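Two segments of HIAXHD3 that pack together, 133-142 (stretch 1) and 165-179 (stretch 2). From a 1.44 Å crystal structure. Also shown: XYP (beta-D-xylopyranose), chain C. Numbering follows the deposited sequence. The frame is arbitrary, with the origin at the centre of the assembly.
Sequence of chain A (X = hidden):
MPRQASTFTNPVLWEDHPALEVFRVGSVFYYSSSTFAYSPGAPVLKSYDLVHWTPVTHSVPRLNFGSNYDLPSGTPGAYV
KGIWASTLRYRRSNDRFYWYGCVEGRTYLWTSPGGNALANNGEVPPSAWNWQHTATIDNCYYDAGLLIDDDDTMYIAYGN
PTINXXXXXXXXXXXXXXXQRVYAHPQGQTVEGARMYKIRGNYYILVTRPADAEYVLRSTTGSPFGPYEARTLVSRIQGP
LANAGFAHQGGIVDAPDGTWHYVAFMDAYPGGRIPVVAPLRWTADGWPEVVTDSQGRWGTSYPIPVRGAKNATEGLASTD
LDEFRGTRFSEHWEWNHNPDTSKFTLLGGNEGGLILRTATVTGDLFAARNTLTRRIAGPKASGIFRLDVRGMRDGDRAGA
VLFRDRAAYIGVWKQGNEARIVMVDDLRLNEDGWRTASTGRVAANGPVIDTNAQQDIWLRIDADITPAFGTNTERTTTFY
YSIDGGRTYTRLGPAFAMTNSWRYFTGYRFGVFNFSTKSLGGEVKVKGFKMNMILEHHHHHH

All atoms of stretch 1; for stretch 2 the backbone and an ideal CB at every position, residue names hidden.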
# COMPACT_ATOMS: atom_id res chain seq x y z
N HIS A 133 -5.14 -11.34 15.57
CA HIS A 133 -5.04 -12.58 14.81
C HIS A 133 -6.04 -13.59 15.35
O HIS A 133 -6.01 -13.93 16.53
CB HIS A 133 -3.62 -13.08 14.93
CG HIS A 133 -3.38 -14.38 14.22
ND1 HIS A 133 -2.63 -15.36 14.75
CD2 HIS A 133 -3.86 -14.84 13.01
CE1 HIS A 133 -2.60 -16.40 13.90
NE2 HIS A 133 -3.36 -16.09 12.84
N THR A 134 -6.92 -14.06 14.48
CA THR A 134 -8.08 -14.82 14.90
C THR A 134 -7.98 -16.30 14.47
O THR A 134 -8.46 -17.20 15.18
CB THR A 134 -9.38 -14.13 14.38
OG1 THR A 134 -9.47 -12.80 14.93
CG2 THR A 134 -10.64 -14.92 14.70
N ALA A 135 -7.37 -16.55 13.33
CA ALA A 135 -7.21 -17.94 12.89
C ALA A 135 -6.12 -18.06 11.85
O ALA A 135 -5.68 -17.04 11.27
CB ALA A 135 -8.53 -18.52 12.37
N THR A 136 -5.66 -19.29 11.65
CA THR A 136 -4.78 -19.61 10.55
C THR A 136 -5.41 -20.85 9.91
O THR A 136 -5.80 -21.80 10.61
CB THR A 136 -3.32 -19.91 11.02
OG1 THR A 136 -2.79 -18.78 11.74
CG2 THR A 136 -2.40 -20.23 9.83
N ILE A 137 -5.54 -20.83 8.59
CA ILE A 137 -6.07 -21.95 7.81
C ILE A 137 -4.90 -22.56 7.01
O ILE A 137 -4.16 -21.83 6.36
CB ILE A 137 -7.20 -21.44 6.88
CG1 ILE A 137 -8.48 -21.13 7.69
CG2 ILE A 137 -7.52 -22.46 5.80
CD1 ILE A 137 -9.52 -20.31 6.94
N ASP A 138 -4.76 -23.89 7.04
CA ASP A 138 -3.63 -24.59 6.40
C ASP A 138 -3.94 -24.94 4.94
O ASP A 138 -3.78 -26.09 4.50
CB ASP A 138 -3.28 -25.88 7.17
CG ASP A 138 -2.57 -25.62 8.51
OD1 ASP A 138 -1.96 -24.54 8.69
OD2 ASP A 138 -2.62 -26.53 9.39
N ASN A 139 -4.46 -23.96 4.20
CA ASN A 139 -4.58 -24.04 2.76
C ASN A 139 -4.17 -22.66 2.29
O ASN A 139 -4.36 -21.69 3.02
CB ASN A 139 -6.02 -24.35 2.35
CG ASN A 139 -6.15 -24.76 0.89
OD1 ASN A 139 -5.15 -24.93 0.17
ND2 ASN A 139 -7.38 -24.95 0.45
N CYS A 140 -3.56 -22.56 1.12
CA CYS A 140 -3.19 -21.24 0.64
C CYS A 140 -4.28 -20.72 -0.28
O CYS A 140 -4.49 -21.27 -1.37
CB CYS A 140 -1.84 -21.19 -0.07
SG CYS A 140 -1.53 -19.49 -0.65
N TYR A 141 -4.97 -19.69 0.18
CA TYR A 141 -5.96 -19.04 -0.64
C TYR A 141 -5.26 -17.92 -1.39
O TYR A 141 -5.45 -16.74 -1.07
CB TYR A 141 -7.08 -18.50 0.23
CG TYR A 141 -7.88 -19.56 0.97
CD1 TYR A 141 -7.98 -20.89 0.49
CD2 TYR A 141 -8.56 -19.22 2.13
CE1 TYR A 141 -8.75 -21.82 1.17
CE2 TYR A 141 -9.33 -20.15 2.81
CZ TYR A 141 -9.40 -21.45 2.34
OH TYR A 141 -10.16 -22.35 3.05
N TYR A 142 -4.47 -18.29 -2.40
CA TYR A 142 -3.72 -17.31 -3.21
C TYR A 142 -4.71 -16.39 -3.92
O TYR A 142 -5.66 -16.86 -4.55
CB TYR A 142 -2.86 -18.03 -4.25
CG TYR A 142 -2.14 -17.05 -5.16
CD1 TYR A 142 -0.98 -16.42 -4.75
CD2 TYR A 142 -2.66 -16.72 -6.40
CE1 TYR A 142 -0.34 -15.48 -5.57
CE2 TYR A 142 -2.03 -15.80 -7.23
CZ TYR A 142 -0.88 -15.18 -6.81
OH TYR A 142 -0.25 -14.27 -7.62
N UNK A 165 -13.41 -22.44 -5.02
CA UNK A 165 -14.21 -21.78 -3.99
C UNK A 165 -14.24 -22.65 -2.75
O UNK A 165 -14.66 -23.82 -2.79
CB UNK A 165 -15.63 -21.50 -4.49
N UNK A 166 -13.81 -22.06 -1.64
CA UNK A 166 -13.89 -22.69 -0.33
C UNK A 166 -15.08 -22.15 0.44
O UNK A 166 -15.43 -20.95 0.36
CB UNK A 166 -12.60 -22.47 0.46
N UNK A 167 -15.72 -23.05 1.18
CA UNK A 167 -16.72 -22.67 2.17
C UNK A 167 -16.07 -22.70 3.54
O UNK A 167 -15.36 -23.66 3.86
CB UNK A 167 -17.94 -23.59 2.12
N UNK A 168 -16.26 -21.64 4.32
CA UNK A 168 -15.73 -21.61 5.68
C UNK A 168 -16.75 -22.00 6.73
O UNK A 168 -17.95 -22.04 6.46
CB UNK A 168 -15.19 -20.21 6.00
N UNK A 169 -16.25 -22.32 7.92
CA UNK A 169 -17.12 -22.62 9.04
C UNK A 169 -17.91 -21.36 9.46
O UNK A 169 -17.56 -20.23 9.08
CB UNK A 169 -16.30 -23.16 10.21
N UNK A 170 -18.99 -21.55 10.23
CA UNK A 170 -19.77 -20.38 10.62
C UNK A 170 -18.95 -19.24 11.26
O UNK A 170 -19.26 -18.07 11.01
CB UNK A 170 -20.86 -20.82 11.60
N UNK A 171 -17.94 -19.57 12.08
CA UNK A 171 -17.11 -18.52 12.68
C UNK A 171 -15.97 -17.99 11.78
O UNK A 171 -15.24 -17.09 12.18
CB UNK A 171 -16.50 -19.06 13.98
N UNK A 172 -15.85 -18.54 10.57
CA UNK A 172 -14.87 -18.09 9.59
C UNK A 172 -13.46 -18.61 9.84
O UNK A 172 -12.51 -18.17 9.18
CB UNK A 172 -14.84 -16.56 9.56
N UNK A 173 -13.30 -19.50 10.82
CA UNK A 173 -11.93 -19.90 11.23
C UNK A 173 -11.38 -21.17 10.61
O UNK A 173 -10.19 -21.42 10.74
CB UNK A 173 -11.90 -20.07 12.75
N UNK A 174 -12.23 -21.96 9.95
CA UNK A 174 -11.84 -23.24 9.40
C UNK A 174 -12.40 -23.39 7.99
O UNK A 174 -13.48 -22.88 7.67
CB UNK A 174 -12.32 -24.38 10.30
N UNK A 175 -11.71 -24.16 7.17
CA UNK A 175 -12.28 -24.57 5.89
C UNK A 175 -13.22 -25.76 6.10
O UNK A 175 -12.83 -26.75 6.74
CB UNK A 175 -11.17 -24.93 4.89
N UNK A 176 -14.43 -25.70 5.53
CA UNK A 176 -15.40 -26.79 5.65
C UNK A 176 -15.40 -27.65 4.37
O UNK A 176 -15.52 -28.88 4.41
CB UNK A 176 -16.80 -26.23 5.92
N UNK A 177 -15.27 -26.98 3.23
CA UNK A 177 -15.38 -27.64 1.93
C UNK A 177 -14.66 -26.81 0.87
O UNK A 177 -14.62 -25.59 1.00
CB UNK A 177 -16.85 -27.85 1.55
N UNK A 178 -14.06 -27.46 -0.14
CA UNK A 178 -13.56 -26.73 -1.33
C UNK A 178 -14.11 -27.36 -2.61
O UNK A 178 -14.11 -28.59 -2.75
CB UNK A 178 -12.03 -26.73 -1.36
N UNK A 179 -14.61 -26.52 -3.52
CA UNK A 179 -14.84 -26.98 -4.89
C UNK A 179 -13.67 -26.49 -5.75
O UNK A 179 -13.45 -25.29 -5.90
CB UNK A 179 -16.18 -26.47 -5.43
C1 XYP C . 2.98 -14.82 -9.81
C2 XYP C . 4.10 -15.37 -8.93
C3 XYP C . 3.90 -16.86 -8.68
C4 XYP C . 2.51 -17.10 -8.10
C5 XYP C . 1.47 -16.59 -9.09
O2 XYP C . 5.38 -15.11 -9.54
O3 XYP C . 4.91 -17.33 -7.78
O4 XYP C . 2.27 -18.48 -7.77
O5 XYP C . 1.70 -15.18 -9.28

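At position 165 the backbone is extended and nothing of stretch 1 lies within 5.5 Å of the ideal CB, so the contact sets no preference; a strand-compatible residue suffices, and Val165 is found, its backbone paired with position 179 in both directions.

Position 166 is different. Its CA-to-CB bond points toward stretch 1, and the ideal CB already lies 3.6 Å from Tyr141 OH. So short an approach favours a small side chain, with alanine, serine or glycine all reasonable. The residue is Ala166, whose CB packs 3.8 Å from Tyr141 CZ.

Position 167 points away, leaving many residues possible; Gln167 extends there without touching stretch 1.

At 168 the bond runs sideways and the ideal CB has no neighbour in stretch 1, yet Ile137 and the Tyr141 ring offer an apolar surface that a longer side chain could reach. Leucine, isoleucine or methionine would suit. Leu168, with chi1 m and chi2 t, brings CD2 to 4.3 Å from Ile137 CD1 and 4.2 Å from Tyr141 CE2.

Positions 169 to 172 form a type I turn, closed by a backbone hydrogen bond from 172 N to 169 O (2.8 Å). None of the first three has an ideal CB near stretch 1, so turn chemistry is the better guide. Small polar residues suit 169, where Ser169 OG accepts from the backbone N of 174 at 3.1 Å. The phi of -53° at 170 suits proline, and Pro170 is present. A short acceptor is plausible at 171: Asp171 OD1 receives Ser169 OG at 2.9 Å. At 172 a phi of 79° favours glycine, though asparagine could be tolerated; the residue is Gly172.

At 173 the bond is sideways, but the ideal CB lies 3.7 Å from Ala135 CB. A compact side chain, such as threonine, serine or valine, would pack here. In Thr173 the methyl CG2 reaches Thr134 CG2 at 4.3 Å, while OG1 donates to Asp171 OD1 at 2.7 Å, tying the residue back to the turn. A water donates to both Thr136 O (2.8 Å) and Thr173 O (2.7 Å), bridging the two backbones.

Position 174 points away, which allows long polar residues; Arg174 has its side chain directed from the contact.

Position 175 faces stretch 1, its ideal CB 3.3 Å from Tyr141 OH and 4.5 Å from Ile137 CG2. The Tyr141 hydroxyl and the Asn139 amide invite a polar side chain with an acceptor, so glutamine or glutamate would fit. Gln175 extends with chi1 and chi2 both t, and its OE1 accepts two hydrogen bonds, from Asn139 ND2 at 2.9 Å and from Tyr141 OH at 2.7 Å, lying near the plane of the tyrosine ring at its edge.

Positions 176 and 177 make no contact and are weakly constrained; Val176 and Arg177 occupy them. Position 178 points toward Asn139, its ideal CB 5.3 Å from ND2, leaving room for a medium side chain; Val178 CG2 approaches Asn139 ND2 to 4.2 Å. Position 179 is out of reach and holds Gln179.

Stretch 2 (165-179) VAQLSPDGTRQVRVQ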
# COMPACT_ATOMS: atom_id res chain seq x y z
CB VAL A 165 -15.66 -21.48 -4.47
CG1 VAL A 165 -16.58 -21.05 -3.30
CG2 VAL A 165 -15.66 -20.45 -5.59
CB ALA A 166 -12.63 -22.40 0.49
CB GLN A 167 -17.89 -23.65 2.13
CG GLN A 167 -19.00 -23.24 3.08
CD GLN A 167 -20.18 -24.19 3.08
OE1 GLN A 167 -20.52 -24.78 2.06
NE2 GLN A 167 -20.84 -24.30 4.22
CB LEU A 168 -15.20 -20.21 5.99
CG LEU A 168 -14.29 -19.59 4.94
CD1 LEU A 168 -13.77 -18.32 5.54
CD2 LEU A 168 -13.14 -20.52 4.58
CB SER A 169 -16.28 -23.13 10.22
OG SER A 169 -15.30 -22.18 10.57
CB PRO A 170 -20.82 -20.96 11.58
CG PRO A 170 -21.03 -22.36 11.06
CD PRO A 170 -19.71 -22.82 10.52
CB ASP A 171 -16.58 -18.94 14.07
CG ASP A 171 -15.59 -20.07 14.02
OD1 ASP A 171 -15.15 -20.48 12.90
OD2 ASP A 171 -15.24 -20.59 15.11
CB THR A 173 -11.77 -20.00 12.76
OG1 THR A 173 -12.56 -21.10 13.21
CG2 THR A 173 -12.21 -18.69 13.44
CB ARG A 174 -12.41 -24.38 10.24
CG ARG A 174 -11.84 -24.45 11.66
CD ARG A 174 -12.49 -25.58 12.46
NE ARG A 174 -13.97 -25.54 12.47
CZ ARG A 174 -14.76 -26.34 11.75
NH1 ARG A 174 -14.25 -27.27 10.94
NH2 ARG A 174 -16.07 -26.21 11.84
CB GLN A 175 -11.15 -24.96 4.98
CG GLN A 175 -11.55 -25.43 3.61
CD GLN A 175 -10.34 -25.75 2.77
OE1 GLN A 175 -9.62 -24.86 2.32
NE2 GLN A 175 -10.08 -27.04 2.60
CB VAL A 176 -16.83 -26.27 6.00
CG1 VAL A 176 -17.95 -27.22 5.55
CG2 VAL A 176 -16.93 -25.96 7.49
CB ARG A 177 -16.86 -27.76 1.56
CG ARG A 177 -17.10 -28.30 0.19
CD ARG A 177 -18.58 -28.45 -0.13
NE ARG A 177 -18.74 -28.62 -1.57
CZ ARG A 177 -19.91 -28.61 -2.21
NH1 ARG A 177 -21.05 -28.44 -1.54
NH2 ARG A 177 -19.93 -28.77 -3.52
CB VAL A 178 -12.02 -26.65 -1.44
CG1 VAL A 178 -11.59 -25.83 -2.67
CG2 VAL A 178 -11.42 -26.01 -0.20
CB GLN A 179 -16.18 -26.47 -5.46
CG GLN A 179 -16.45 -26.97 -6.88
CD GLN A 179 -16.81 -28.44 -6.92
OE1 GLN A 179 -17.36 -28.99 -5.96
NE2 GLN A 179 -16.50 -29.09 -8.04
O HOH W 1 -8.20 -23.25 10.73
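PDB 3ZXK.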